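Side-chain contacts in peptidoglycan-binding domain 1 (Burkholderia, PDB 5NM7), which probably degrades the bacterial cell wall as a modular phage endolysin, joining a peptidoglycan-binding domain to a lysozyme-like N-acetylmuramidase domain: residues A[116-119]-A[120-123]; A[250-253]-A[254-258]. All coordinates share one frame; numbering follows the deposited sequence.

Contact 1: A[116-119]-A[120-123]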
ATOM      1  N   LEU A 116       7.010  -9.117   4.333  1.00 16.10           N
ATOM      2  CA  LEU A 116       8.040  -9.834   3.615  1.00 17.46           C
ATOM      3  C   LEU A 116       9.277  -9.829   4.470  1.00 18.06           C
ATOM      4  O   LEU A 116       9.781  -8.765   4.863  1.00 18.36           O
ATOM      5  CB  LEU A 116       8.346  -9.220   2.243  1.00 18.11           C
ATOM      6  CG  LEU A 116       9.141 -10.107   1.283  1.00 18.58           C
ATOM      7  CD1 LEU A 116       8.277 -11.273   0.807  1.00 20.29           C
ATOM      8  CD2 LEU A 116       9.609  -9.303   0.075  1.00 19.03           C
ATOM      9  N   TYR A 117       9.736 -11.025   4.820  1.00 18.22           N
ATOM     10  CA  TYR A 117      10.907 -11.177   5.655  1.00 18.25           C
ATOM     11  C   TYR A 117      12.180 -11.211   4.789  1.00 18.13           C
ATOM     12  O   TYR A 117      12.183 -11.849   3.736  1.00 18.45           O
ATOM     13  CB  TYR A 117      10.745 -12.452   6.489  1.00 17.75           C
ATOM     14  CG  TYR A 117      12.015 -12.833   7.211  1.00 19.26           C
ATOM     15  CD1 TYR A 117      12.851 -13.784   6.684  1.00 18.92           C
ATOM     16  CD2 TYR A 117      12.387 -12.192   8.390  1.00 18.06           C
ATOM     17  CE1 TYR A 117      14.034 -14.122   7.298  1.00 19.68           C
ATOM     18  CE2 TYR A 117      13.568 -12.520   9.015  1.00 20.92           C
ATOM     19  CZ  TYR A 117      14.375 -13.497   8.466  1.00 19.19           C
ATOM     20  OH  TYR A 117      15.575 -13.846   9.061  1.00 21.70           O
ATOM     21  N   GLU A 118      13.207 -10.464   5.211  1.00 17.48           N
ATOM     22  CA  GLU A 118      14.417 -10.214   4.429  1.00 19.04           C
ATOM     23  C   GLU A 118      15.630 -10.786   5.166  1.00 20.18           C
ATOM     24  O   GLU A 118      16.171 -10.159   6.095  1.00 20.00           O
ATOM     25  CB  GLU A 118      14.620  -8.714   4.216  1.00 19.67           C
ATOM     26  CG  GLU A 118      13.486  -8.005   3.469  1.00 20.98           C
ATOM     27  CD  GLU A 118      13.484  -8.274   1.979  1.00 21.15           C
ATOM     28  OE1 GLU A 118      14.323  -9.044   1.509  1.00 23.27           O
ATOM     29  OE2 GLU A 118      12.623  -7.694   1.278  1.00 23.07           O
ATOM     30  N   ARG A 119      16.026 -11.986   4.757  1.00 20.48           N
ATOM     31  CA  ARG A 119      17.089 -12.732   5.421  1.00 21.59           C
ATOM     32  C   ARG A 119      18.433 -12.031   5.395  1.00 22.10           C
ATOM     33  O   ARG A 119      19.244 -12.214   6.312  1.00 22.51           O
ATOM     34  CB  ARG A 119      17.232 -14.117   4.814  1.00 22.25           C
ATOM     35  CG  ARG A 119      17.664 -14.133   3.372  1.00 23.67           C
ATOM     36  CD  ARG A 119      17.750 -15.545   2.881  1.00 25.92           C
ATOM     37  NE  ARG A 119      18.236 -15.601   1.523  1.00 25.48           N
ATOM     38  CZ  ARG A 119      18.153 -16.661   0.724  1.00 27.72           C
ATOM     39  NH1 ARG A 119      17.632 -17.816   1.162  1.00 28.23           N
ATOM     40  NH2 ARG A 119      18.584 -16.558  -0.524  1.00 29.59           N
ATOM     41  N   HIS A 120      18.666 -11.249   4.337  1.00 23.09           N
ATOM     42  CA  HIS A 120      19.910 -10.444   4.263  1.00 24.93           C
ATOM     43  C   HIS A 120      19.920  -9.262   5.221  1.00 24.35           C
ATOM     44  O   HIS A 120      20.984  -8.879   5.716  1.00 26.58           O
ATOM     45  CB  HIS A 120      20.222 -10.065   2.814  1.00 25.04           C
ATOM     46  CG  HIS A 120      19.364  -8.987   2.268  1.00 24.93           C
ATOM     47  ND1 HIS A 120      18.032  -9.175   1.959  1.00 25.00           N
ATOM     48  CD2 HIS A 120      19.642  -7.695   1.969  1.00 25.82           C
ATOM     49  CE1 HIS A 120      17.526  -8.034   1.514  1.00 27.19           C
ATOM     50  NE2 HIS A 120      18.494  -7.134   1.477  1.00 25.55           N
ATOM     51  N   ILE A 121      18.753  -8.702   5.534  1.00 21.75           N
ATOM     52  CA  ILE A 121      18.656  -7.705   6.567  1.00 23.84           C
ATOM     53  C   ILE A 121      18.749  -8.351   7.952  1.00 25.19           C
ATOM     54  O   ILE A 121      19.302  -7.750   8.887  1.00 24.87           O
ATOM     55  CB  ILE A 121      17.360  -6.860   6.446  1.00 22.45           C
ATOM     56  CG1 ILE A 121      17.264  -6.204   5.056  1.00 22.81           C
ATOM     57  CG2 ILE A 121      17.290  -5.801   7.523  1.00 21.88           C
ATOM     58  CD1 ILE A 121      18.445  -5.315   4.687  1.00 24.93           C
ATOM     59  N   MET A 122      18.173  -9.546   8.124  1.00 23.56           N
ATOM     60  CA  MET A 122      18.338 -10.262   9.400  1.00 24.88           C
ATOM     61  C   MET A 122      19.833 -10.463   9.688  1.00 26.72           C
ATOM     62  O   MET A 122      20.296 -10.143  10.788  1.00 30.84           O
ATOM     63  CB  MET A 122      17.661 -11.627   9.382  1.00 24.32           C
ATOM     64  CG  MET A 122      17.730 -12.358  10.731  1.00 24.42           C
ATOM     65  SD  MET A 122      16.774 -11.558  11.993  1.00 27.32           S
ATOM     66  CE  MET A 122      16.620 -12.885  13.200  1.00 27.16           C
ATOM     67  N   TYR A 123      20.550 -10.966   8.696  1.00 28.80           N
ATOM     68  CA  TYR A 123      22.004 -11.111   8.757  1.00 33.17           C
ATOM     69  C   TYR A 123      22.663  -9.819   9.278  1.00 33.14           C
ATOM     70  O   TYR A 123      23.453  -9.829  10.235  1.00 31.89           O
ATOM     71  CB  TYR A 123      22.548 -11.470   7.371  1.00 33.76           C
ATOM     72  CG  TYR A 123      24.046 -11.654   7.344  1.00 42.06           C
ATOM     73  CD1 TYR A 123      24.647 -12.777   7.937  1.00 44.04           C
ATOM     74  CD2 TYR A 123      24.875 -10.698   6.756  1.00 46.31           C
ATOM     75  CE1 TYR A 123      26.026 -12.953   7.929  1.00 46.89           C
ATOM     76  CE2 TYR A 123      26.255 -10.868   6.741  1.00 49.04           C
ATOM     77  CZ  TYR A 123      26.822 -11.992   7.325  1.00 49.96           C
ATOM     78  OH  TYR A 123      28.189 -12.161   7.311  1.00 55.02           O
TER
HETATM   79  O   HOH W   1      16.158 -11.338   1.544  1.00 23.15           O

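Contact 2: A[250-253]-A[254-258]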
ATOM      1  N   TYR A 250       7.036   2.416 -12.450  1.00 19.86           N
ATOM      2  CA  TYR A 250       6.590   3.201 -11.305  1.00 19.87           C
ATOM      3  C   TYR A 250       6.543   4.702 -11.597  1.00 18.40           C
ATOM      4  O   TYR A 250       5.606   5.374 -11.234  1.00 19.76           O
ATOM      5  CB  TYR A 250       7.461   2.946 -10.074  1.00 22.11           C
ATOM      6  CG  TYR A 250       7.174   1.598  -9.449  1.00 22.34           C
ATOM      7  CD1 TYR A 250       6.004   1.404  -8.775  1.00 25.75           C
ATOM      8  CD2 TYR A 250       8.085   0.549  -9.508  1.00 25.74           C
ATOM      9  CE1 TYR A 250       5.718   0.172  -8.197  1.00 27.60           C
ATOM     10  CE2 TYR A 250       7.807  -0.698  -8.936  1.00 26.46           C
ATOM     11  CZ  TYR A 250       6.608  -0.866  -8.286  1.00 26.96           C
ATOM     12  OH  TYR A 250       6.286  -2.096  -7.712  1.00 32.16           O
ATOM     13  N   ASP A 251       7.587   5.181 -12.249  1.00 20.57           N
ATOM     14  CA  ASP A 251       7.696   6.601 -12.576  1.00 21.57           C
ATOM     15  C   ASP A 251       6.519   7.104 -13.381  1.00 21.40           C
ATOM     16  O   ASP A 251       5.844   8.089 -13.025  1.00 19.69           O
ATOM     17  CB  ASP A 251       9.029   6.912 -13.246  1.00 22.87           C
ATOM     18  CG  ASP A 251       9.290   6.091 -14.543  1.00 27.26           C
ATOM     19  OD1 ASP A 251       8.863   4.909 -14.670  1.00 23.32           O
ATOM     20  OD2 ASP A 251       9.962   6.641 -15.418  1.00 26.56           O
ATOM     21  N   VAL A 252       6.231   6.403 -14.483  1.00 20.44           N
ATOM     22  CA  VAL A 252       5.176   6.839 -15.347  1.00 21.77           C
ATOM     23  C   VAL A 252       3.810   6.535 -14.795  1.00 19.51           C
ATOM     24  O   VAL A 252       2.880   7.284 -15.000  1.00 19.97           O
ATOM     25  CB  VAL A 252       5.336   6.230 -16.760  1.00 25.84           C
ATOM     26  CG1 VAL A 252       4.249   6.769 -17.682  1.00 27.36           C
ATOM     27  CG2 VAL A 252       6.701   6.582 -17.323  1.00 27.84           C
ATOM     28  N   LYS A 253       3.660   5.429 -14.051  1.00 19.13           N
ATOM     29  CA  LYS A 253       2.391   5.204 -13.382  1.00 19.23           C
ATOM     30  C   LYS A 253       2.047   6.294 -12.383  1.00 18.65           C
ATOM     31  O   LYS A 253       0.891   6.691 -12.294  1.00 18.56           O
ATOM     32  CB  LYS A 253       2.365   3.821 -12.692  1.00 21.58           C
ATOM     33  CG  LYS A 253       2.268   2.692 -13.714  1.00 22.96           C
ATOM     34  CD  LYS A 253       2.382   1.345 -13.019  1.00 26.72           C
ATOM     35  CE  LYS A 253       2.073   0.225 -14.002  1.00 29.48           C
ATOM     36  NZ  LYS A 253       2.489  -1.067 -13.415  1.00 33.81           N
ATOM     37  N   LEU A 254       3.041   6.759 -11.624  1.00 17.99           N
ATOM     38  CA  LEU A 254       2.841   7.858 -10.700  1.00 17.03           C
ATOM     39  C   LEU A 254       2.427   9.117 -11.456  1.00 18.24           C
ATOM     40  O   LEU A 254       1.449   9.754 -11.090  1.00 20.83           O
ATOM     41  CB  LEU A 254       4.103   8.159  -9.886  1.00 16.69           C
ATOM     42  CG  LEU A 254       4.388   7.127  -8.786  1.00 17.96           C
ATOM     43  CD1 LEU A 254       5.828   7.229  -8.316  1.00 17.12           C
ATOM     44  CD2 LEU A 254       3.424   7.332  -7.653  1.00 18.35           C
ATOM     45  N   GLU A 255       3.175   9.414 -12.496  1.00 20.89           N
ATOM     46  CA  GLU A 255       2.931  10.640 -13.323  1.00 23.07           C
ATOM     47  C   GLU A 255       1.535  10.658 -13.878  1.00 22.85           C
ATOM     48  O   GLU A 255       0.768  11.611 -13.677  1.00 22.58           O
ATOM     49  CB  GLU A 255       3.973  10.724 -14.430  1.00 24.54           C
ATOM     50  CG  GLU A 255       3.856  11.818 -15.515  1.00 27.19           C
ATOM     51  CD  GLU A 255       4.544  11.380 -16.816  1.00 28.20           C
ATOM     52  OE1 GLU A 255       5.581  10.634 -16.848  1.00 26.83           O
ATOM     53  OE2 GLU A 255       4.034  11.794 -17.850  1.00 33.59           O
ATOM     54  N   ARG A 256       1.145   9.553 -14.500  1.00 23.35           N
ATOM     55  CA  ARG A 256      -0.178   9.467 -15.102  1.00 24.15           C
ATOM     56  C   ARG A 256      -1.325   9.359 -14.103  1.00 22.71           C
ATOM     57  O   ARG A 256      -2.382   9.948 -14.304  1.00 22.17           O
ATOM     58  CB  ARG A 256      -0.162   8.383 -16.210  1.00 26.42           C
ATOM     59  CG  ARG A 256       1.007   8.681 -17.165  1.00 29.92           C
ATOM     60  CD  ARG A 256       0.774   8.393 -18.618  1.00 32.33           C
ATOM     61  NE  ARG A 256       1.984   8.741 -19.384  1.00 36.06           N
ATOM     62  CZ  ARG A 256       2.368   8.184 -20.534  1.00 38.77           C
ATOM     63  NH1 ARG A 256       1.659   7.210 -21.105  1.00 38.04           N
ATOM     64  NH2 ARG A 256       3.487   8.596 -21.110  1.00 40.54           N
ATOM     65  N   ALA A 257      -1.109   8.720 -12.948  1.00 23.04           N
ATOM     66  CA  ALA A 257      -2.074   8.759 -11.868  1.00 22.52           C
ATOM     67  C   ALA A 257      -2.317  10.163 -11.324  1.00 22.43           C
ATOM     68  O   ALA A 257      -3.453  10.557 -11.077  1.00 21.04           O
ATOM     69  CB  ALA A 257      -1.656   7.828 -10.715  1.00 22.32           C
ATOM     70  N   PHE A 258      -1.220  10.876 -11.102  1.00 22.68           N
ATOM     71  CA  PHE A 258      -1.265  12.246 -10.619  1.00 21.36           C
ATOM     72  C   PHE A 258      -2.070  13.130 -11.579  1.00 22.87           C
ATOM     73  O   PHE A 258      -2.935  13.887 -11.129  1.00 22.00           O
ATOM     74  CB  PHE A 258       0.149  12.821 -10.486  1.00 22.20           C
ATOM     75  CG  PHE A 258       0.150  14.304 -10.192  1.00 22.44           C
ATOM     76  CD1 PHE A 258      -0.214  14.790  -8.933  1.00 22.66           C
ATOM     77  CD2 PHE A 258       0.468  15.209 -11.190  1.00 23.61           C
ATOM     78  CE1 PHE A 258      -0.241  16.154  -8.662  1.00 22.64           C
ATOM     79  CE2 PHE A 258       0.414  16.577 -10.938  1.00 24.91           C
ATOM     80  CZ  PHE A 258       0.063  17.051  -9.679  1.00 24.64           C
TER

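Contact 1: A[116-119]-A[120-123]
Glu-118 sends its carboxylate alongside the imidazole of His-120 where strand 115-117 gives over to helix 119-128. With CG anti to the carbonyl carbon (chi1 -60°) and a bend at chi2, the chain folds OE1 to the ring edge, 3.4 Å from His-120 CE1, the carboxylate turned 86° from the ring plane. The polar link is a water that donates to Glu-118 OE1 at 2.9 Å; itself at the ring edge near its plane, it is hydrogen-bonded to His-120 ND1. One face of the imidazole receives Ile-121 CG1, displaced toward the rim, and the same CG1 lies 3.7 Å from Glu-118 CB.

Glu-118 occupies the N-cap, and its carbonyl starts the helix: Met-122 N bonds to Glu-118 O at 2.9 Å, while Ile-121 N adds a weak bond. Tyr-117 OH, 3.1 Å from both CB and CG of Met-122, packs tightly where the two side chains cross obliquely.

In the second shell, Tyr-117 OH is hydrogen-bonded to Leu-143 O, and Glu-118 OE1 to Tyr-151 OH, so this oxygen is gripped by both water and tyrosine. Around the junction, Met-122 meets helices 156-167 and 169-174, while Glu-118 and Ile-121 touch Met-184 of strand 183-184.

Contact 2: A[250-253]-A[254-258]
Val-252 and Arg-256, one turn apart on the alpha-helix 250-265, run alongside each other in the same direction. Val-252 places CG1 anti to its backbone N (chi1 -177°), which brings this branch over one face of the guanidinium, 3.4 Å above the plane and nearer the rim than the middle. The closest atom is NE of Arg-256, 3.5 Å from Val-252 CG1. This is apolar contact with a flat charged group. At the guanidinium edge lies Glu-255 OE2, 4.0 Å from Arg-256 NE, a long salt bridge that can hold the group only loosely.

Leu-254 turns to another side of the helix. Its CG rests 3.2 Å from Tyr-250 O, the carbonyl that also accepts the Leu-254 N-H at 2.9 Å. With CG anti to the carbonyl carbon, the isobutyl group is directed back along the preceding turn, where it is buried against Val-100 of helix 91-101 and Trp-233 and Phe-236 of helix 233-241.

Lys-253 takes part chiefly through its backbone, its side chain being extended beyond CG and exposed. Four successive i to i+4 bonds, from Leu-254 N to Ala-257 N, have N-H...O angles of 157° to 170° and give the regular helical spacing behind these side-chain pairs. At the last of them, Lys-253 O accepts Ala-257 N at 2.9 Å and also has the Ala-257 methyl, CB, at 3.2 Å.

Both contacts are local and belong to the N-acetylmuramidase part of the chain, yet they are separate. Their centres are 29 Å apart, their nearest atoms about 11 Å apart, and they follow in series along the chain. Contact 1 is the more peripheral, centred 20 Å from the middle of the chain against 15 Å for contact 2. They also differ in kind: residues 116-123 make a strand-to-helix junction with a bridging water, whereas residues 250-258 lie inside a single helix. The side chain of Ala-257 is about 13 Å from a bound glycine, and no residue of either contact is among those lining the glycine pockets.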